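Local structure of probable protein phosphatase 2C 50 (Oryza sativa subsp. japonica, 5ZCG) at residues 61-66 and 214-219; 206-211 and 220-225. The protein probably removes phosphate from phosphoserine and phosphothreonine of target proteins, as a magnesium-dependent phosphatase of the PP2C family. The protein carries 5 engineered substitutions. All blocks are in the same frame, centred on the assembly; numbering follows the deposited sequence.

How the contacts relate
The two contacts show how the chain from 206 to 225 can pack an apolar contact directly beside the His63-Asp219 pair, next to a metal-binding strand end. Their centres lie about 11 Å apart, on the same side of the chain's centre, and their segments alternate in sequence: 61-66, 206-211, 214-219, 220-225. Contact 1 joins strand 53-63 to the surroundings of strand 217-218, both paired with strand 143-151 in one antiparallel sheet. Contact 2 joins the end of strand 205-207 and the turn after it to the loop following Asp219. Leu211 links them, its CD1 lying 3.6 Å from His63 NE2. Residues of both contacts are met by another protein's chain.

Contact 1: 61-66 and 214-219; sequences DGHGGA and SRSIGD. With MG (magnesium ion), chain F; MG (magnesium ion), chain E.
Asp219 OD2 is gripped by two donors, His63 NE2 at 2.5 Å and Ser216 OG, also at 2.5 Å. This pairing ties the DGHGG motif of the PP2C fold, at the end of strand 53-63, to the residues flanking the short strand 217-218. The histidine N-H reaches the syn lone pair of OD2, bent to 146° at the hydrogen, while the serine hydroxyl arrives on the anti side, somewhat out of the carboxylate plane. Imidazole and carboxylate lie nearly flat with each other, 6° apart, the acid meeting the ring at its edge. With CG placed between the backbone N and the carbonyl carbon (chi1 52°), the His63 ring swings round so that its NE2 edge reaches Asp219, and its CE1 comes within 4.2 Å of Ser216 CB. Replacing Asp219 with an alanine would probably leave both His63 NE2 and Ser216 OG without this acceptor and let the imidazole turn. The backbone of another protein chain packs against His63, and a polar side chain of that protein hydrogen-bonds Gly64 N.

The preceding residues hold the metals. The Asp61 carboxylate bridges them, OD1 binding one magnesium at 2.2 Å and OD2 the other at 2.3 Å, where Asp249 and Asp311 join it. A bimetal centre of this kind is characteristic of PP2C phosphatases. Gly62 O adds a backbone ligand to the first magnesium at 2.1 Å, and a single water spans the pair, 2.1 Å from each magnesium.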
ATOM      1  N   ASP A  61      -6.646  -0.774  -1.247  1.00 26.92           N
ATOM      2  CA  ASP A  61      -6.016  -0.322  -2.483  1.00 26.94           C
ATOM      3  C   ASP A  61      -4.600  -0.892  -2.501  1.00 23.58           C
ATOM      4  O   ASP A  61      -3.711  -0.399  -1.806  1.00 24.42           O
ATOM      5  CB  ASP A  61      -6.052   1.203  -2.543  1.00 25.19           C
ATOM      6  CG  ASP A  61      -5.420   1.776  -3.795  1.00 27.26           C
ATOM      7  OD1 ASP A  61      -4.785   1.035  -4.579  1.00 26.54           O
ATOM      8  OD2 ASP A  61      -5.569   2.999  -3.988  1.00 28.99           O
ATOM      9  N   GLY A  62      -4.396  -1.939  -3.299  1.00 21.37           N
ATOM     10  CA  GLY A  62      -3.087  -2.553  -3.388  1.00 23.88           C
ATOM     11  C   GLY A  62      -2.163  -1.821  -4.349  1.00 24.43           C
ATOM     12  O   GLY A  62      -2.598  -1.188  -5.308  1.00 30.23           O
ATOM     13  N   HIS A  63      -0.867  -1.874  -4.040  1.00 24.95           N
ATOM     14  CA  HIS A  63       0.198  -1.405  -4.917  1.00 24.18           C
ATOM     15  C   HIS A  63       1.302  -2.455  -4.933  1.00 29.14           C
ATOM     16  O   HIS A  63       1.443  -3.249  -3.997  1.00 33.01           O
ATOM     17  CB  HIS A  63       0.758  -0.041  -4.479  1.00 22.42           C
ATOM     18  CG  HIS A  63       1.169   0.010  -3.042  1.00 31.27           C
ATOM     19  ND1 HIS A  63       0.344   0.496  -2.049  1.00 34.37           N
ATOM     20  CD2 HIS A  63       2.311  -0.379  -2.426  1.00 32.61           C
ATOM     21  CE1 HIS A  63       0.962   0.409  -0.885  1.00 34.66           C
ATOM     22  NE2 HIS A  63       2.157  -0.118  -1.086  1.00 34.66           N
ATOM     23  N   GLY A  64       2.083  -2.463  -6.011  1.00 25.85           N
ATOM     24  CA  GLY A  64       3.067  -3.504  -6.245  1.00 22.46           C
ATOM     25  C   GLY A  64       2.486  -4.839  -6.650  1.00 25.67           C
ATOM     26  O   GLY A  64       3.246  -5.773  -6.934  1.00 28.21           O
ATOM     27  N   GLY A  65       1.174  -4.946  -6.720  1.00 28.02           N
ATOM     28  CA  GLY A  65       0.496  -6.208  -6.937  1.00 26.12           C
ATOM     29  C   GLY A  65      -0.844  -6.186  -6.235  1.00 26.18           C
ATOM     30  O   GLY A  65      -1.178  -5.252  -5.508  1.00 27.68           O
ATOM     31  N   ALA A  66      -1.617  -7.247  -6.456  1.00 23.79           N
ATOM     32  CA  ALA A  66      -2.935  -7.375  -5.847  1.00 26.30           C
ATOM     33  C   ALA A  66      -2.940  -8.263  -4.603  1.00 28.51           C
ATOM     34  O   ALA A  66      -3.975  -8.358  -3.933  1.00 28.91           O
ATOM     35  CB  ALA A  66      -3.938  -7.924  -6.863  1.00 27.26           C
ATOM     36  N   SER A 214       2.225   7.323   3.834  1.00 30.42           N
ATOM     37  CA  SER A 214       3.061   7.130   5.011  1.00 33.46           C
ATOM     38  C   SER A 214       2.657   5.916   5.838  1.00 33.24           C
ATOM     39  O   SER A 214       3.404   5.524   6.740  1.00 31.82           O
ATOM     40  CB  SER A 214       3.032   8.387   5.890  1.00 34.50           C
ATOM     41  OG  SER A 214       1.711   8.858   6.069  1.00 34.98           O
ATOM     42  N   ARG A 215       1.495   5.324   5.565  1.00 30.27           N
ATOM     43  CA  ARG A 215       1.038   4.136   6.269  1.00 28.51           C
ATOM     44  C   ARG A 215       0.408   3.183   5.270  1.00 28.16           C
ATOM     45  O   ARG A 215      -0.229   3.617   4.304  1.00 30.14           O
ATOM     46  CB  ARG A 215       0.024   4.472   7.374  1.00 26.30           C
ATOM     47  CG  ARG A 215       0.479   5.574   8.310  1.00 28.61           C
ATOM     48  CD  ARG A 215      -0.198   5.497   9.657  1.00 29.11           C
ATOM     49  NE  ARG A 215       0.038   6.718  10.418  1.00 31.14           N
ATOM     50  CZ  ARG A 215      -0.536   6.998  11.581  1.00 33.86           C
ATOM     51  NH1 ARG A 215      -1.388   6.136  12.126  1.00 35.37           N
ATOM     52  NH2 ARG A 215      -0.258   8.140  12.197  1.00 32.28           N
ATOM     53  N   SER A 216       0.590   1.890   5.509  1.00 28.47           N
ATOM     54  CA  SER A 216      -0.001   0.843   4.684  1.00 33.52           C
ATOM     55  C   SER A 216       0.160  -0.485   5.407  1.00 31.38           C
ATOM     56  O   SER A 216       0.834  -0.577   6.438  1.00 28.92           O
ATOM     57  CB  SER A 216       0.644   0.781   3.294  1.00 35.05           C
ATOM     58  OG  SER A 216       1.673  -0.189   3.262  1.00 36.29           O
ATOM     59  N   ILE A 217      -0.480  -1.511   4.857  1.00 26.72           N
ATOM     60  CA  ILE A 217      -0.260  -2.897   5.251  1.00 28.12           C
ATOM     61  C   ILE A 217       0.691  -3.516   4.237  1.00 25.88           C
ATOM     62  O   ILE A 217       0.473  -3.401   3.027  1.00 26.58           O
ATOM     63  CB  ILE A 217      -1.584  -3.680   5.319  1.00 30.33           C
ATOM     64  CG1 ILE A 217      -2.497  -3.090   6.399  1.00 32.95           C
ATOM     65  CG2 ILE A 217      -1.318  -5.164   5.571  1.00 25.26           C
ATOM     66  CD1 ILE A 217      -3.708  -3.937   6.700  1.00 38.40           C
ATOM     67  N   GLY A 218       1.746  -4.164   4.721  1.00 24.88           N
ATOM     68  CA  GLY A 218       2.752  -4.714   3.830  1.00 26.31           C
ATOM     69  C   GLY A 218       3.920  -3.761   3.687  1.00 27.95           C
ATOM     70  O   GLY A 218       4.256  -3.064   4.648  1.00 27.83           O
ATOM     71  N   ASP A 219       4.531  -3.702   2.502  1.00 30.30           N
ATOM     72  CA  ASP A 219       5.642  -2.783   2.228  1.00 31.32           C
ATOM     73  C   ASP A 219       6.734  -2.891   3.295  1.00 32.16           C
ATOM     74  O   ASP A 219       7.228  -1.887   3.814  1.00 32.39           O
ATOM     75  CB  ASP A 219       5.148  -1.338   2.128  1.00 35.25           C
ATOM     76  CG  ASP A 219       4.191  -1.120   0.973  1.00 36.09           C
ATOM     77  OD1 ASP A 219       4.507  -1.553  -0.152  1.00 33.84           O
ATOM     78  OD2 ASP A 219       3.121  -0.510   1.194  1.00 35.12           O
TER
HETATM   79 MG    MG F 402      -3.424   0.520  -6.285  1.00 44.02          MG
HETATM   80 MG    MG E 401      -5.334   3.728  -6.140  1.00 24.70          MG
HETATM   81  O   HOH W   1      -3.592   4.443  -5.868  1.00 29.30           O
HETATM   82  O   HOH W   2      -4.204   2.294  -7.085  1.00 29.73           O
HETATM   83  O   HOH W   3      -7.242   2.892  -6.504  1.00 27.11           O
HETATM   84  O   HOH W   4      -2.009   2.223  -5.923  1.00 37.93           O
HETATM   85  O   HOH W   5      -2.458  -0.174  -8.245  1.00 38.19           O

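Contact 2: 206-211 and 220-225; sequences RVLGVL and RYLKPF. Engineered in segment 206-211: Leu208 (natural residue Ser), Val210 (natural residue Ile).
Leu208 and Leu222 both set CG beside the backbone N and anti to the carbonyl carbon (chi1 -44° and -77°), and their branches run by one another head to tail. Leu208, an engineered residue, brings CD1 to 3.6 Å from Leu222 CD2. The other methyl of Leu222, CD1, lies 3.6 Å from Leu211 CB, so the forked side chain touches two residues of 206-211 at once. Leu208 CD2 sits over one face of the Phe225 ring, crossing that side chain at about a right angle. Beside it Val207 CG1 meets Phe225 CB at 3.7 Å.

At the far end Tyr221 extends its OH to 3.5 Å from CG1 of Val210, also engineered, and one face of the tyrosine ring rests on Leu222 CG. A turn and a bulge present the side chains of 206-211: the type II turn runs from Arg206 to Gly209, and a classic beta bulge sets Val210 and Leu211 opposite Val207. Arg206 NH1 spans the turn to Val210 O at 3.0 Å, its donor above the carbonyl plane. The chain of another protein packs against Leu208, Val210 and Tyr221, so the contact adjoins that interface. No hydrogen bond crosses between 206-211 and 220-225; the contact rests on apolar packing, with the Phe225 ring and the Tyr221 hydroxyl at its two ends, and therefore depends on shape rather than on directional bonds.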
ATOM      1  N   ARG A 206       6.647  11.832  -1.232  1.00 30.44           N
ATOM      2  CA  ARG A 206       6.769  10.394  -1.065  1.00 28.29           C
ATOM      3  C   ARG A 206       7.793  10.059   0.012  1.00 32.05           C
ATOM      4  O   ARG A 206       8.781  10.781   0.206  1.00 32.61           O
ATOM      5  CB  ARG A 206       7.164   9.716  -2.382  1.00 25.30           C
ATOM      6  CG  ARG A 206       6.160   9.942  -3.506  1.00 30.00           C
ATOM      7  CD  ARG A 206       6.671   9.436  -4.840  1.00 29.21           C
ATOM      8  NE  ARG A 206       5.673   9.585  -5.897  1.00 31.94           N
ATOM      9  CZ  ARG A 206       4.729   8.682  -6.155  1.00 34.71           C
ATOM     10  NH1 ARG A 206       4.659   7.570  -5.433  1.00 35.27           N
ATOM     11  NH2 ARG A 206       3.853   8.886  -7.128  1.00 31.64           N
ATOM     12  N   VAL A 207       7.537   8.946   0.707  1.00 29.46           N
ATOM     13  CA  VAL A 207       8.458   8.404   1.703  1.00 30.34           C
ATOM     14  C   VAL A 207       9.702   7.889   0.995  1.00 33.65           C
ATOM     15  O   VAL A 207       9.625   6.963   0.178  1.00 35.12           O
ATOM     16  CB  VAL A 207       7.794   7.284   2.514  1.00 28.08           C
ATOM     17  CG1 VAL A 207       8.758   6.762   3.564  1.00 28.34           C
ATOM     18  CG2 VAL A 207       6.500   7.768   3.155  1.00 26.27           C
ATOM     19  N   LEU A 208      10.857   8.466   1.329  1.00 36.02           N
ATOM     20  CA  LEU A 208      12.125   8.244   0.638  1.00 34.66           C
ATOM     21  C   LEU A 208      12.044   8.600  -0.843  1.00 35.44           C
ATOM     22  O   LEU A 208      12.934   8.229  -1.617  1.00 35.85           O
ATOM     23  CB  LEU A 208      12.620   6.797   0.801  1.00 34.46           C
ATOM     24  CG  LEU A 208      12.546   6.154   2.194  1.00 31.49           C
ATOM     25  CD1 LEU A 208      13.241   4.804   2.181  1.00 27.98           C
ATOM     26  CD2 LEU A 208      13.158   7.050   3.253  1.00 32.68           C
ATOM     27  N   GLY A 209      11.003   9.320  -1.255  1.00 35.48           N
ATOM     28  CA  GLY A 209      10.780   9.612  -2.656  1.00 37.91           C
ATOM     29  C   GLY A 209      10.097   8.508  -3.429  1.00 32.87           C
ATOM     30  O   GLY A 209       9.928   8.646  -4.643  1.00 30.68           O
ATOM     31  N   VAL A 210       9.696   7.419  -2.770  1.00 33.45           N
ATOM     32  CA  VAL A 210       9.203   6.219  -3.445  1.00 36.03           C
ATOM     33  C   VAL A 210       7.682   6.082  -3.330  1.00 34.08           C
ATOM     34  O   VAL A 210       6.979   6.012  -4.341  1.00 31.41           O
ATOM     35  CB  VAL A 210       9.919   4.956  -2.915  1.00 33.61           C
ATOM     36  CG1 VAL A 210       9.313   3.702  -3.535  1.00 33.23           C
ATOM     37  CG2 VAL A 210      11.411   5.030  -3.194  1.00 32.06           C
ATOM     38  N   LEU A 211       7.154   6.081  -2.109  1.00 34.39           N
ATOM     39  CA  LEU A 211       5.772   5.704  -1.846  1.00 31.30           C
ATOM     40  C   LEU A 211       4.983   6.926  -1.404  1.00 27.61           C
ATOM     41  O   LEU A 211       5.397   7.640  -0.486  1.00 29.69           O
ATOM     42  CB  LEU A 211       5.708   4.615  -0.766  1.00 34.45           C
ATOM     43  CG  LEU A 211       4.386   3.882  -0.532  1.00 35.04           C
ATOM     44  CD1 LEU A 211       4.143   2.875  -1.645  1.00 37.86           C
ATOM     45  CD2 LEU A 211       4.398   3.188   0.812  1.00 35.26           C
ATOM     46  N   ARG A 220       7.113  -4.126   3.633  1.00 30.01           N
ATOM     47  CA  ARG A 220       8.109  -4.297   4.687  1.00 30.75           C
ATOM     48  C   ARG A 220       9.473  -3.732   4.308  1.00 34.55           C
ATOM     49  O   ARG A 220      10.301  -3.530   5.202  1.00 37.01           O
ATOM     50  CB  ARG A 220       8.244  -5.771   5.081  1.00 28.06           C
ATOM     51  CG  ARG A 220       8.748  -6.717   4.002  1.00 31.87           C
ATOM     52  CD  ARG A 220       8.568  -8.167   4.457  1.00 36.05           C
ATOM     53  NE  ARG A 220       8.965  -9.153   3.451  1.00 34.63           N
ATOM     54  CZ  ARG A 220       8.127  -9.757   2.611  1.00 34.86           C
ATOM     55  NH1 ARG A 220       6.829  -9.477   2.633  1.00 31.58           N
ATOM     56  NH2 ARG A 220       8.590 -10.642   1.741  1.00 35.91           N
ATOM     57  N   TYR A 221       9.720  -3.439   3.025  1.00 29.56           N
ATOM     58  CA  TYR A 221      10.991  -2.822   2.663  1.00 31.54           C
ATOM     59  C   TYR A 221      11.057  -1.352   3.045  1.00 33.61           C
ATOM     60  O   TYR A 221      12.152  -0.781   3.040  1.00 33.94           O
ATOM     61  CB  TYR A 221      11.262  -2.982   1.164  1.00 30.68           C
ATOM     62  CG  TYR A 221      10.502  -2.020   0.270  1.00 35.34           C
ATOM     63  CD1 TYR A 221       9.113  -1.981   0.274  1.00 36.82           C
ATOM     64  CD2 TYR A 221      11.176  -1.168  -0.596  1.00 35.22           C
ATOM     65  CE1 TYR A 221       8.419  -1.112  -0.552  1.00 39.73           C
ATOM     66  CE2 TYR A 221      10.489  -0.296  -1.424  1.00 35.32           C
ATOM     67  CZ  TYR A 221       9.112  -0.276  -1.400  1.00 37.00           C
ATOM     68  OH  TYR A 221       8.423   0.588  -2.217  1.00 37.70           O
ATOM     69  N   LEU A 222       9.928  -0.740   3.404  1.00 29.17           N
ATOM     70  CA  LEU A 222       9.889   0.664   3.792  1.00 33.76           C
ATOM     71  C   LEU A 222       9.689   0.851   5.289  1.00 36.81           C
ATOM     72  O   LEU A 222       9.434   1.978   5.736  1.00 39.17           O
ATOM     73  CB  LEU A 222       8.797   1.396   3.009  1.00 34.13           C
ATOM     74  CG  LEU A 222       9.199   1.709   1.567  1.00 37.64           C
ATOM     75  CD1 LEU A 222       8.061   2.351   0.794  1.00 38.89           C
ATOM     76  CD2 LEU A 222      10.425   2.605   1.550  1.00 40.28           C
ATOM     77  N   LYS A 223       9.792  -0.219   6.071  1.00 35.95           N
ATOM     78  CA  LYS A 223       9.742  -0.077   7.515  1.00 38.98           C
ATOM     79  C   LYS A 223      11.084   0.449   8.024  1.00 39.97           C
ATOM     80  O   LYS A 223      12.128   0.184   7.422  1.00 35.86           O
ATOM     81  CB  LYS A 223       9.420  -1.419   8.173  1.00 34.52           C
ATOM     82  CG  LYS A 223       7.969  -1.848   7.996  1.00 39.33           C
ATOM     83  CD  LYS A 223       7.695  -3.208   8.625  1.00 45.71           C
ATOM     84  CE  LYS A 223       6.369  -3.787   8.142  1.00 50.42           C
ATOM     85  NZ  LYS A 223       5.266  -2.782   8.159  1.00 51.62           N
ATOM     86  N   PRO A 224      11.088   1.206   9.135  1.00 41.28           N
ATOM     87  CA  PRO A 224       9.938   1.539   9.978  1.00 37.55           C
ATOM     88  C   PRO A 224       9.222   2.823   9.571  1.00 35.74           C
ATOM     89  O   PRO A 224       8.453   3.365  10.367  1.00 38.02           O
ATOM     90  CB  PRO A 224      10.580   1.714  11.348  1.00 42.43           C
ATOM     91  CG  PRO A 224      11.916   2.355  11.011  1.00 44.05           C
ATOM     92  CD  PRO A 224      12.330   1.809   9.655  1.00 40.22           C
ATOM     93  N   PHE A 225       9.470   3.306   8.352  1.00 33.79           N
ATOM     94  CA  PHE A 225       8.896   4.579   7.929  1.00 35.73           C
ATOM     95  C   PHE A 225       7.424   4.436   7.549  1.00 35.87           C
ATOM     96  O   PHE A 225       6.611   5.309   7.870  1.00 35.01           O
ATOM     97  CB  PHE A 225       9.710   5.155   6.769  1.00 35.13           C
ATOM     98  CG  PHE A 225      11.199   5.112   7.000  1.00 36.90           C
ATOM     99  CD1 PHE A 225      11.777   5.853   8.019  1.00 36.77           C
ATOM    100  CD2 PHE A 225      12.020   4.320   6.208  1.00 38.03           C
ATOM    101  CE1 PHE A 225      13.143   5.812   8.244  1.00 37.28           C
ATOM    102  CE2 PHE A 225      13.391   4.274   6.427  1.00 39.72           C
ATOM    103  CZ  PHE A 225      13.952   5.024   7.447  1.00 40.08           C
TER